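Local coordinates for agmatinase (Burkholderia thailandensis, PDB 4DZ4), which probably hydrolyses agmatine to putrescine and urea with two manganese ions in each subunit, as a member of the arginase family, at residues L56-T61 / F106-P111; C166-D171 / L210-L215; E230-I235 / R276-V281; V289-A294 / I300-A305. All blocks are in the same frame, centred on the assembly; numbering follows the deposited sequence.

Interaction 1. Residues L56-T61 / F106-P111; sequences LDLATT and FDAHHP. With EDO (1,2-ethanediol), chain U; EDO (1,2-ethanediol), chain X.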
loop_
_atom_site.group_PDB
_atom_site.type_symbol
_atom_site.label_atom_id
_atom_site.label_comp_id
_atom_site.label_asym_id
_atom_site.label_seq_id
_atom_site.Cartn_x
_atom_site.Cartn_y
_atom_site.Cartn_z
ATOM N N LEU B 56 17.966 -7.501 13.767
ATOM C CA LEU B 56 19.015 -7.772 12.769
ATOM C C LEU B 56 18.413 -8.098 11.412
ATOM O O LEU B 56 17.484 -8.917 11.327
ATOM C CB LEU B 56 19.813 -8.983 13.227
ATOM C CG LEU B 56 20.957 -9.452 12.327
ATOM C CD1 LEU B 56 22.096 -8.411 12.255
ATOM C CD2 LEU B 56 21.519 -10.806 12.788
ATOM N N ASP B 57 18.938 -7.526 10.332
ATOM C CA ASP B 57 18.619 -8.097 9.006
ATOM C C ASP B 57 19.836 -8.132 8.080
ATOM O O ASP B 57 19.715 -8.332 6.870
ATOM C CB ASP B 57 17.384 -7.454 8.318
ATOM C CG ASP B 57 17.562 -5.970 8.038
ATOM O OD1 ASP B 57 18.681 -5.474 8.159
ATOM O OD2 ASP B 57 16.541 -5.324 7.716
ATOM N N LEU B 58 21.016 -7.996 8.669
ATOM C CA LEU B 58 22.264 -8.024 7.881
ATOM C C LEU B 58 22.589 -9.392 7.292
ATOM O O LEU B 58 23.390 -9.506 6.371
ATOM C CB LEU B 58 23.458 -7.515 8.730
ATOM C CG LEU B 58 23.250 -6.128 9.341
ATOM C CD1 LEU B 58 24.430 -5.747 10.227
ATOM C CD2 LEU B 58 23.059 -5.069 8.246
ATOM N N ALA B 59 21.972 -10.449 7.822
ATOM C CA ALA B 59 22.305 -11.817 7.386
ATOM C C ALA B 59 21.330 -12.312 6.306
ATOM O O ALA B 59 21.450 -13.437 5.814
ATOM C CB ALA B 59 22.298 -12.775 8.575
ATOM N N THR B 60 20.401 -11.439 5.897
ATOM C CA THR B 60 19.351 -11.822 4.940
ATOM C C THR B 60 19.857 -12.024 3.519
ATOM O O THR B 60 20.840 -11.397 3.071
ATOM C CB THR B 60 18.185 -10.803 4.870
ATOM O OG1 THR B 60 18.718 -9.499 4.584
ATOM C CG2 THR B 60 17.356 -10.754 6.157
ATOM N N THR B 61 19.195 -12.912 2.789
ATOM C CA THR B 61 19.646 -13.232 1.429
ATOM C C THR B 61 18.767 -12.656 0.340
ATOM O O THR B 61 19.193 -12.584 -0.827
ATOM C CB THR B 61 19.732 -14.748 1.192
ATOM O OG1 THR B 61 18.462 -15.351 1.491
ATOM C CG2 THR B 61 20.811 -15.372 2.091
ATOM N N PHE B 106 23.314 -3.515 19.258
ATOM C CA PHE B 106 24.572 -3.926 18.631
ATOM C C PHE B 106 25.021 -2.840 17.666
ATOM O O PHE B 106 24.219 -2.009 17.235
ATOM C CB PHE B 106 24.472 -5.286 17.928
ATOM C CG PHE B 106 23.402 -5.342 16.867
ATOM C CD1 PHE B 106 23.663 -4.846 15.596
ATOM C CD2 PHE B 106 22.158 -5.892 17.140
ATOM C CE1 PHE B 106 22.672 -4.880 14.610
ATOM C CE2 PHE B 106 21.177 -5.940 16.173
ATOM C CZ PHE B 106 21.420 -5.412 14.910
ATOM N N ASP B 107 26.309 -2.867 17.347
ATOM C CA ASP B 107 26.913 -1.908 16.442
ATOM C C ASP B 107 26.954 -2.542 15.049
ATOM O O ASP B 107 27.866 -3.320 14.734
ATOM C CB ASP B 107 28.319 -1.609 16.949
ATOM C CG ASP B 107 29.054 -0.614 16.086
ATOM O OD1 ASP B 107 28.469 -0.108 15.104
ATOM O OD2 ASP B 107 30.238 -0.360 16.417
ATOM N N ALA B 108 25.926 -2.238 14.243
ATOM C CA ALA B 108 25.780 -2.788 12.901
ATOM C C ALA B 108 26.972 -2.475 12.023
ATOM O O ALA B 108 27.261 -3.211 11.074
ATOM C CB ALA B 108 24.511 -2.238 12.239
ATOM N N HIS B 109 27.682 -1.399 12.333
ATOM C CA HIS B 109 28.762 -0.924 11.486
ATOM C C HIS B 109 30.051 -1.659 11.743
ATOM O O HIS B 109 31.015 -1.486 10.994
ATOM C CB HIS B 109 28.845 0.619 11.530
ATOM C CG HIS B 109 27.471 1.262 11.459
ATOM N ND1 HIS B 109 26.700 1.209 10.339
ATOM C CD2 HIS B 109 26.681 1.866 12.450
ATOM C CE1 HIS B 109 25.491 1.774 10.588
ATOM N NE2 HIS B 109 25.482 2.185 11.879
ATOM N N HIS B 110 30.043 -2.510 12.790
ATOM C CA HIS B 110 31.084 -3.537 13.047
ATOM C C HIS B 110 30.471 -4.907 13.127
ATOM O O HIS B 110 30.285 -5.483 14.199
ATOM C CB HIS B 110 31.897 -3.216 14.290
ATOM C CG HIS B 110 32.730 -1.983 14.126
ATOM N ND1 HIS B 110 32.307 -0.772 14.530
ATOM C CD2 HIS B 110 33.964 -1.787 13.495
ATOM C CE1 HIS B 110 33.240 0.161 14.221
ATOM N NE2 HIS B 110 34.256 -0.465 13.581
ATOM N N PRO B 111 30.117 -5.453 11.971
ATOM C CA PRO B 111 29.266 -6.648 11.948
ATOM C C PRO B 111 29.841 -7.906 12.621
ATOM O O PRO B 111 29.058 -8.769 13.073
ATOM C CB PRO B 111 29.016 -6.900 10.458
ATOM C CG PRO B 111 29.841 -5.924 9.711
ATOM C CD PRO B 111 30.469 -4.942 10.636
HETATM C C1 EDO U . 18.802 -19.139 2.309
HETATM O O1 EDO U . 19.281 -18.697 1.034
HETATM C C2 EDO U . 17.291 -19.189 2.273
HETATM O O2 EDO U . 16.872 -17.825 2.248
HETATM C C1 EDO X . 29.132 -13.368 12.695
HETATM O O1 EDO X . 30.507 -13.243 12.328
HETATM C C2 EDO X . 28.396 -12.038 12.931
HETATM O O2 EDO X . 28.903 -11.294 14.047
#

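Interaction 2. Residues C166-D171 / L210-L215; sequences CDTWAD and LGINVL. With MN (manganese (II) ion), chain P.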
loop_
_atom_site.group_PDB
_atom_site.type_symbol
_atom_site.label_atom_id
_atom_site.label_comp_id
_atom_site.label_asym_id
_atom_site.label_seq_id
_atom_site.Cartn_x
_atom_site.Cartn_y
_atom_site.Cartn_z
ATOM N N CYS B 166 15.335 -24.973 5.561
ATOM C CA CYS B 166 16.076 -25.780 6.541
ATOM C C CYS B 166 17.205 -25.013 7.220
ATOM O O CYS B 166 17.613 -25.350 8.352
ATOM C CB CYS B 166 16.633 -27.028 5.866
ATOM S SG CYS B 166 17.825 -26.688 4.551
ATOM N N ASP B 167 17.706 -23.980 6.538
ATOM C CA ASP B 167 18.834 -23.169 7.033
ATOM C C ASP B 167 20.055 -24.007 7.416
ATOM O O ASP B 167 20.852 -23.618 8.286
ATOM C CB ASP B 167 18.363 -22.240 8.162
ATOM C CG ASP B 167 17.231 -21.300 7.693
ATOM O OD1 ASP B 167 17.147 -21.059 6.457
ATOM O OD2 ASP B 167 16.446 -20.819 8.533
ATOM N N THR B 168 20.207 -25.151 6.751
ATOM C CA THR B 168 21.335 -26.049 6.963
ATOM C C THR B 168 22.190 -26.242 5.694
ATOM O O THR B 168 22.957 -27.187 5.604
ATOM C CB THR B 168 20.847 -27.437 7.480
ATOM O OG1 THR B 168 19.826 -27.935 6.593
ATOM C CG2 THR B 168 20.285 -27.335 8.887
ATOM N N TRP B 169 22.078 -25.327 4.717
ATOM C CA TRP B 169 22.940 -25.352 3.537
ATOM C C TRP B 169 24.376 -25.158 3.966
ATOM O O TRP B 169 24.645 -24.355 4.867
ATOM C CB TRP B 169 22.500 -24.283 2.533
ATOM C CG TRP B 169 21.168 -24.649 1.912
ATOM C CD1 TRP B 169 20.918 -25.628 0.935
ATOM C CD2 TRP B 169 19.858 -24.108 2.251
ATOM N NE1 TRP B 169 19.571 -25.694 0.653
ATOM C CE2 TRP B 169 18.881 -24.817 1.401
ATOM C CE3 TRP B 169 19.408 -23.124 3.121
ATOM C CZ2 TRP B 169 17.508 -24.545 1.464
ATOM C CZ3 TRP B 169 18.024 -22.841 3.171
ATOM C CH2 TRP B 169 17.104 -23.533 2.353
ATOM N N ALA B 170 25.288 -25.891 3.339
ATOM C CA ALA B 170 26.689 -25.890 3.768
ATOM C C ALA B 170 27.340 -24.515 3.578
ATOM O O ALA B 170 27.076 -23.799 2.596
ATOM C CB ALA B 170 27.475 -26.977 3.042
ATOM N N ASP B 171 28.176 -24.136 4.538
ATOM C CA ASP B 171 28.869 -22.859 4.484
ATOM C C ASP B 171 30.252 -23.103 5.087
ATOM O O ASP B 171 30.356 -23.369 6.271
ATOM C CB ASP B 171 28.113 -21.835 5.324
ATOM C CG ASP B 171 28.607 -20.397 5.118
ATOM O OD1 ASP B 171 29.771 -20.226 4.701
ATOM O OD2 ASP B 171 27.821 -19.455 5.392
ATOM N N LEU B 210 21.292 -33.093 6.809
ATOM C CA LEU B 210 22.124 -33.399 8.007
ATOM C C LEU B 210 21.457 -34.376 8.997
ATOM O O LEU B 210 21.789 -34.411 10.185
ATOM C CB LEU B 210 22.542 -32.104 8.730
ATOM C CG LEU B 210 23.248 -30.996 7.925
ATOM C CD1 LEU B 210 23.446 -29.756 8.798
ATOM C CD2 LEU B 210 24.555 -31.476 7.309
ATOM N N GLY B 211 20.512 -35.168 8.506
ATOM C CA GLY B 211 19.843 -36.167 9.343
ATOM C C GLY B 211 18.745 -35.602 10.242
ATOM O O GLY B 211 18.222 -36.321 11.083
ATOM N N ILE B 212 18.429 -34.312 10.114
ATOM C CA ILE B 212 17.328 -33.701 10.877
ATOM C C ILE B 212 15.996 -34.246 10.319
ATOM O O ILE B 212 15.855 -34.379 9.103
ATOM C CB ILE B 212 17.347 -32.149 10.816
ATOM C CG1 ILE B 212 18.701 -31.603 11.333
ATOM C CG2 ILE B 212 16.208 -31.569 11.658
ATOM C CD1 ILE B 212 18.903 -30.101 11.195
ATOM N N ASN B 213 15.051 -34.584 11.199
ATOM C CA ASN B 213 13.717 -35.031 10.755
ATOM C C ASN B 213 12.975 -33.884 10.077
ATOM O O ASN B 213 12.920 -32.785 10.622
ATOM C CB ASN B 213 12.914 -35.531 11.931
ATOM C CG ASN B 213 13.611 -36.669 12.632
ATOM O OD1 ASN B 213 13.655 -37.778 12.114
ATOM N ND2 ASN B 213 14.186 -36.397 13.798
ATOM N N VAL B 214 12.411 -34.141 8.888
ATOM C CA VAL B 214 11.729 -33.076 8.115
ATOM C C VAL B 214 10.275 -33.486 7.898
ATOM O O VAL B 214 10.006 -34.589 7.392
ATOM C CB VAL B 214 12.411 -32.835 6.745
ATOM C CG1 VAL B 214 11.608 -31.870 5.866
ATOM C CG2 VAL B 214 13.835 -32.288 6.940
ATOM N N LEU B 215 9.356 -32.611 8.301
ATOM C CA LEU B 215 7.932 -32.777 8.040
ATOM C C LEU B 215 7.609 -31.623 7.082
ATOM O O LEU B 215 7.410 -30.490 7.520
ATOM C CB LEU B 215 7.110 -32.706 9.331
ATOM C CG LEU B 215 7.514 -33.649 10.476
ATOM C CD1 LEU B 215 6.634 -33.464 11.715
ATOM C CD2 LEU B 215 7.456 -35.105 9.974
HETATM MN MN MN P . 14.900 -19.541 8.492
HETATM O O HOH W 1 14.706 -19.313 6.568
#

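Interaction 3. Residues E230-I235 / R276-V281; sequences ERIESI and RGLGGV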
loop_
_atom_site.group_PDB
_atom_site.type_symbol
_atom_site.label_atom_id
_atom_site.label_comp_id
_atom_site.label_asym_id
_atom_site.label_seq_id
_atom_site.Cartn_x
_atom_site.Cartn_y
_atom_site.Cartn_z
ATOM N N GLU B 230 2.026 -34.744 17.164
ATOM C CA GLU B 230 2.395 -36.015 17.788
ATOM C C GLU B 230 3.760 -36.520 17.319
ATOM O O GLU B 230 4.535 -37.076 18.110
ATOM C CB GLU B 230 1.269 -37.054 17.627
ATOM C CG GLU B 230 0.022 -36.648 18.417
ATOM C CD GLU B 230 -1.171 -37.572 18.222
ATOM O OE1 GLU B 230 -1.069 -38.523 17.417
ATOM O OE2 GLU B 230 -2.220 -37.350 18.875
ATOM N N ARG B 231 4.078 -36.272 16.045
ATOM C CA ARG B 231 5.391 -36.629 15.521
ATOM C C ARG B 231 6.507 -35.784 16.186
ATOM O O ARG B 231 7.558 -36.329 16.539
ATOM C CB ARG B 231 5.433 -36.510 13.977
ATOM C CG ARG B 231 6.773 -36.910 13.349
ATOM C CD ARG B 231 7.151 -38.378 13.562
ATOM N NE ARG B 231 6.206 -39.265 12.887
ATOM C CZ ARG B 231 6.267 -39.581 11.594
ATOM N NH1 ARG B 231 7.246 -39.109 10.830
ATOM N NH2 ARG B 231 5.347 -40.386 11.067
ATOM N N ILE B 232 6.270 -34.478 16.359
ATOM C CA ILE B 232 7.195 -33.601 17.108
ATOM C C ILE B 232 7.471 -34.142 18.520
ATOM O O ILE B 232 8.627 -34.296 18.917
ATOM C CB ILE B 232 6.702 -32.122 17.172
ATOM C CG1 ILE B 232 6.672 -31.501 15.760
ATOM C CG2 ILE B 232 7.532 -31.315 18.171
ATOM C CD1 ILE B 232 5.881 -30.210 15.639
ATOM N N GLU B 233 6.408 -34.467 19.252
ATOM C CA GLU B 233 6.544 -34.984 20.619
ATOM C C GLU B 233 7.368 -36.264 20.640
ATOM O O GLU B 233 8.232 -36.460 21.510
ATOM C CB GLU B 233 5.169 -35.274 21.207
ATOM C CG GLU B 233 4.335 -34.042 21.475
ATOM C CD GLU B 233 3.028 -34.418 22.134
ATOM O OE1 GLU B 233 2.153 -34.980 21.440
ATOM O OE2 GLU B 233 2.889 -34.197 23.354
ATOM N N SER B 234 7.121 -37.122 19.654
ATOM C CA SER B 234 7.813 -38.393 19.532
ATOM C C SER B 234 9.316 -38.205 19.300
ATOM O O SER B 234 10.150 -38.924 19.856
ATOM C CB SER B 234 7.224 -39.213 18.391
ATOM O OG SER B 234 7.791 -40.507 18.430
ATOM N N ILE B 235 9.649 -37.213 18.485
ATOM C CA ILE B 235 11.040 -36.945 18.138
ATOM C C ILE B 235 11.830 -36.330 19.310
ATOM O O ILE B 235 12.952 -36.764 19.602
ATOM C CB ILE B 235 11.110 -36.034 16.889
ATOM C CG1 ILE B 235 10.714 -36.842 15.651
ATOM C CG2 ILE B 235 12.511 -35.429 16.742
ATOM C CD1 ILE B 235 10.286 -36.028 14.447
ATOM N N ARG B 276 0.012 -24.798 20.119
ATOM C CA ARG B 276 -0.822 -24.903 21.302
ATOM C C ARG B 276 -0.810 -26.286 21.939
ATOM O O ARG B 276 -1.120 -26.415 23.132
ATOM C CB ARG B 276 -2.252 -24.489 20.997
ATOM C CG ARG B 276 -2.400 -22.984 20.792
ATOM C CD ARG B 276 -3.793 -22.678 20.278
ATOM N NE ARG B 276 -3.909 -21.282 19.811
ATOM C CZ ARG B 276 -4.949 -20.848 19.098
ATOM N NH1 ARG B 276 -5.935 -21.694 18.788
ATOM N NH2 ARG B 276 -5.015 -19.584 18.705
ATOM N N GLY B 277 -0.454 -27.308 21.168
ATOM C CA GLY B 277 -0.485 -28.679 21.672
ATOM C C GLY B 277 0.839 -29.164 22.263
ATOM O O GLY B 277 0.961 -30.339 22.639
ATOM N N LEU B 278 1.836 -28.273 22.315
ATOM C CA LEU B 278 3.206 -28.669 22.675
ATOM C C LEU B 278 3.508 -28.630 24.178
ATOM O O LEU B 278 4.668 -28.573 24.571
ATOM C CB LEU B 278 4.223 -27.821 21.913
ATOM C CG LEU B 278 4.331 -28.212 20.441
ATOM C CD1 LEU B 278 5.267 -27.241 19.761
ATOM C CD2 LEU B 278 4.785 -29.640 20.236
ATOM N N GLY B 279 2.468 -28.679 24.995
ATOM C CA GLY B 279 2.602 -28.661 26.461
ATOM C C GLY B 279 3.452 -29.741 27.107
ATOM O O GLY B 279 3.937 -29.556 28.226
ATOM N N GLY B 280 3.642 -30.863 26.427
ATOM C CA GLY B 280 4.463 -31.948 26.975
ATOM C C GLY B 280 5.946 -31.763 26.711
ATOM O O GLY B 280 6.772 -32.474 27.266
ATOM N N VAL B 281 6.301 -30.784 25.894
ATOM C CA VAL B 281 7.703 -30.585 25.496
ATOM C C VAL B 281 8.449 -29.806 26.582
ATOM O O VAL B 281 7.900 -28.874 27.152
ATOM C CB VAL B 281 7.768 -29.817 24.160
ATOM C CG1 VAL B 281 9.186 -29.314 23.854
ATOM C CG2 VAL B 281 7.228 -30.699 23.032
HETATM O O HOH W 2 3.029 -31.753 23.920
#

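Interaction 4. Residues V289-A294 / I300-A305; sequences VEVAPA and ITAIAA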
loop_
_atom_site.group_PDB
_atom_site.type_symbol
_atom_site.label_atom_id
_atom_site.label_comp_id
_atom_site.label_asym_id
_atom_site.label_seq_id
_atom_site.Cartn_x
_atom_site.Cartn_y
_atom_site.Cartn_z
ATOM N N VAL B 289 10.850 -15.274 14.327
ATOM C CA VAL B 289 11.772 -14.478 13.500
ATOM C C VAL B 289 11.212 -14.187 12.107
ATOM O O VAL B 289 10.207 -14.782 11.684
ATOM C CB VAL B 289 13.120 -15.201 13.313
ATOM C CG1 VAL B 289 13.793 -15.366 14.698
ATOM C CG2 VAL B 289 12.947 -16.570 12.626
ATOM N N GLU B 290 11.891 -13.238 11.446
ATOM C CA GLU B 290 11.775 -12.919 10.006
ATOM C C GLU B 290 10.525 -12.088 9.680
ATOM O O GLU B 290 10.186 -11.938 8.504
ATOM C CB GLU B 290 11.870 -14.176 9.124
ATOM C CG GLU B 290 13.245 -14.888 9.159
ATOM C CD GLU B 290 14.341 -14.221 8.304
ATOM O OE1 GLU B 290 14.117 -13.208 7.618
ATOM O OE2 GLU B 290 15.468 -14.720 8.318
ATOM N N VAL B 291 9.862 -11.518 10.684
ATOM C CA VAL B 291 8.797 -10.540 10.356
ATOM C C VAL B 291 9.460 -9.268 9.762
ATOM O O VAL B 291 10.380 -8.703 10.377
ATOM C CB VAL B 291 7.951 -10.200 11.595
ATOM C CG1 VAL B 291 6.976 -9.069 11.255
ATOM C CG2 VAL B 291 7.176 -11.461 12.096
ATOM N N ALA B 292 9.009 -8.850 8.569
ATOM C CA ALA B 292 9.569 -7.682 7.875
ATOM C C ALA B 292 8.404 -6.728 7.574
ATOM O O ALA B 292 7.677 -6.921 6.592
ATOM C CB ALA B 292 10.292 -8.130 6.596
ATOM N N PRO B 293 8.162 -5.742 8.457
ATOM C CA PRO B 293 6.902 -4.981 8.359
ATOM C C PRO B 293 6.757 -4.152 7.061
ATOM O O PRO B 293 5.613 -3.850 6.644
ATOM C CB PRO B 293 6.932 -4.068 9.592
ATOM C CG PRO B 293 8.358 -4.084 10.058
ATOM C CD PRO B 293 8.872 -5.460 9.725
ATOM N N ALA B 294 7.861 -3.787 6.432
ATOM C CA ALA B 294 7.754 -3.063 5.140
ATOM C C ALA B 294 7.018 -3.880 4.091
ATOM O O ALA B 294 6.485 -3.311 3.158
ATOM C CB ALA B 294 9.131 -2.682 4.620
ATOM N N ILE B 300 -0.959 -8.266 9.146
ATOM C CA ILE B 300 -1.403 -9.658 9.351
ATOM C C ILE B 300 -0.235 -10.603 9.703
ATOM O O ILE B 300 -0.420 -11.582 10.457
ATOM C CB ILE B 300 -2.291 -10.194 8.208
ATOM C CG1 ILE B 300 -1.454 -10.494 6.931
ATOM C CG2 ILE B 300 -3.519 -9.268 7.993
ATOM C CD1 ILE B 300 -2.224 -11.214 5.833
ATOM N N THR B 301 0.951 -10.323 9.161
ATOM C CA THR B 301 2.115 -11.181 9.451
ATOM C C THR B 301 2.548 -11.037 10.895
ATOM O O THR B 301 2.762 -12.035 11.613
ATOM C CB THR B 301 3.314 -10.841 8.569
ATOM O OG1 THR B 301 2.892 -10.835 7.190
ATOM C CG2 THR B 301 4.441 -11.884 8.757
ATOM N N ALA B 302 2.662 -9.782 11.306
ATOM C CA ALA B 302 3.024 -9.469 12.685
ATOM C C ALA B 302 1.979 -9.995 13.684
ATOM O O ALA B 302 2.361 -10.436 14.783
ATOM C CB ALA B 302 3.254 -7.967 12.848
ATOM N N ILE B 303 0.692 -9.935 13.304
ATOM C CA ILE B 303 -0.385 -10.442 14.146
ATOM C C ILE B 303 -0.198 -11.957 14.326
ATOM O O ILE B 303 -0.228 -12.457 15.463
ATOM C CB ILE B 303 -1.773 -10.105 13.547
ATOM C CG1 ILE B 303 -2.067 -8.603 13.750
ATOM C CG2 ILE B 303 -2.843 -10.964 14.242
ATOM C CD1 ILE B 303 -3.209 -8.092 12.902
ATOM N N ALA B 304 0.057 -12.666 13.229
ATOM C CA ALA B 304 0.267 -14.105 13.357
ATOM C C ALA B 304 1.484 -14.408 14.263
ATOM O O ALA B 304 1.421 -15.311 15.102
ATOM C CB ALA B 304 0.398 -14.770 11.993
ATOM N N ALA B 305 2.581 -13.672 14.080
ATOM C CA ALA B 305 3.799 -13.833 14.901
ATOM C C ALA B 305 3.497 -13.585 16.380
ATOM O O ALA B 305 3.968 -14.346 17.253
ATOM C CB ALA B 305 4.875 -12.859 14.430
#

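Interaction 1. Residues L56-T61 / F106-P111
Two type I turns, Asp57 to Thr60 and Asp107 to His110, come nearest at Leu58 and Ala108, whose CA atoms lie 8.1 Å apart. Apolar side chains make the contact. Leu58 brings its CD1 methyl to within 4.0 Å of Ala108 CB, beside the carbonyl oxygen of the same alanine. Leu56 and Phe106 cross at about a right angle; Phe106 CZ lies 4.0 Å from Leu56 CA, which comes at the ring obliquely, and 4.1 Å from Leu56 CD1. A chi1 of 57° places Phe106 CG between its own backbone N and carbonyl carbon, and the ring edge meets Ala108 CA in plane. Polar side chains brace each turn internally. Asp107 OD2 accepts from His110 ND1 at 2.8 Å, from above the carboxylate yet close to the imidazole plane, while OD1 takes His109 N in an Asx turn; Thr60 OG1 donates to Asp57 O at 2.8 Å in the carbonyl plane. Tyr29 of a neighbouring subunit packs on Phe106 and Ala108. Within the chain, helix 114-126 backs the contact, its Ile114 touching Leu56, Leu58 and Phe106, and the two loops follow strands 49-54 and 98-103, neighbours in the parallel sheet.

Interaction 2. Residues C166-D171 / L210-L215
Next to Thr168, which meets Leu210 and Ile212, the indole of Trp169 carries Cys166 SG over one face, 3.7 Å above the plane and displaced from the ring centre; its NE1 is hydrogen-bonded to Trp205 O. The other flat group is the carboxylate of Asp167, which grips manganese through one oxygen. Its OD2 lies 2.0 Å from the ion, whereas Asp167 OD1 accepts a 3.0 Å hydrogen bond from a water that is itself a manganese ligand. Across the contact, the side chains of Thr168 and Leu210 run antiparallel alongside one another, with Thr168 CB 3.7 Å from Leu210 CD1. Thr168 CG2 and Ile212 CD1 reach tip to tip, 3.9 Å apart. A chi1 of 52° sets the threonine hydroxyl between the backbone N and carbonyl carbon, leaving the methyl to face the isoleucine. Thr168 N donates to Cys166 SG over a long but fairly straight 3.6 Å bond, at 165°. His139, Asp163 and Asp246 complete the protein ligands of this ion. The chemistry is thus divided within consecutive residues: Asp167 turns to the metal, and Thr168 seats the metal-binding loop on the apolar residues ahead of strand 213-216.

Interaction 3. Residues E230-I235 / R276-V281
The apolar part of the contact is a single pair, Ile232 and Leu278, with side chains set roughly perpendicular to each other. Ile232 points its CG2 branch at Leu278 CD2, 3.8 Å away; this methyl stands anti to the isoleucine's backbone N because CG1 takes a chi1 of -64°. Each residue also belongs to a wider buried layer, with Ile232 resting on Val198 and Val200 of strand 198-202, and Leu278 on Leu243 of strand 240-246 and on Leu229 of helix 225-236. Segment 276-281 is part of a beta-alpha-beta crossover: through it the chain passes from the preceding helix into strand 282-289, the parallel neighbour of strand 240-246. Helix 225-236, which leads into strand 240-246, packs against that segment. The polar part runs through water. Glu233 OE2 and Gly277 O are both acceptors and stay 4.4 Å apart, and one water between them donates to each, at an unusually short 2.5 Å from Glu233 OE2 and 2.8 Å from Gly277 O. The same water accepts from Gly280 N at 2.7 Å, so three bonds hold it. With chi1 and chi2 at -68° and -176°, the glutamate extends away from the helix toward this water, at the more open margin of the contact. Backbone bonds stiffen both partners: Val281 N donates to Leu278 O, 3.1 Å, across a type I turn, while Ser234 and Ile235 are held in the regular i to i+4 pattern of the helix.

Interaction 4. Residues V289-A294 / I300-A305
The closing beta-alpha unit of the arginase fold contains this contact, in which Val291, just beyond strand 282-289, packs on the first turns of helix 300-323. Val291 carries the whole junction with its two methyls. Its CG2 comes closest, 3.6 Å from Ala305 CB, and also lies 4.3 Å from Thr301 CG2; the other branch, Val291 CG1, faces Ala302 CB at 4.2 Å. A chi1 of 173° spreads the branches in this way, so that the valine lies against a helix face made by Thr301, Ala302 and Ala305. The small alanines let the loop come near, with the CA atoms of Val291 and Ala302 only 6.3 Å apart. In this family the loops after the central strands of the parallel sheet form the manganese site, and the side chain of Val291 lies about 8 Å from that of the metal ligand Asp246. Glu290, the preceding residue, directs its carboxylate elsewhere: OE2 accepts from the backbone N of the metal ligand His139 and from His179 ND1, a second-shell link to the site. The hydroxyl of Thr301 is likewise engaged outside the contact, with Gly257 N and with Asp296 OD1, while Asp296 OD2 takes Ala302 N and so ties the start of the helix to the loop before it, and helix 69-76 packs on Ala302 and Ala305 through Ala76 and Val73.

How the interactions relate
Each contact has at least one segment in a loop of the same alpha/beta domain, but their settings differ. Interactions 1, 2 and 4 are apolar across the contact and use loops that follow strands of the parallel sheet; 1 and 4 are wholly buried, their centres about 19 Å apart, and 2, also mainly buried, is the one that contains a metal ligand. Interaction 3 instead sets a helix against a loop leading into a strand, is partly buried, adds a water bridge, and is untouched by other subunits, whereas the other three all have subunit neighbours. Interactions 2 and 3 touch directly: Leu215 CD1 packs 3.8 Å from Arg231 CG, joining strand 213-216 to helix 225-236. Interactions 1 and 3 lie on opposite sides of the chain's centre.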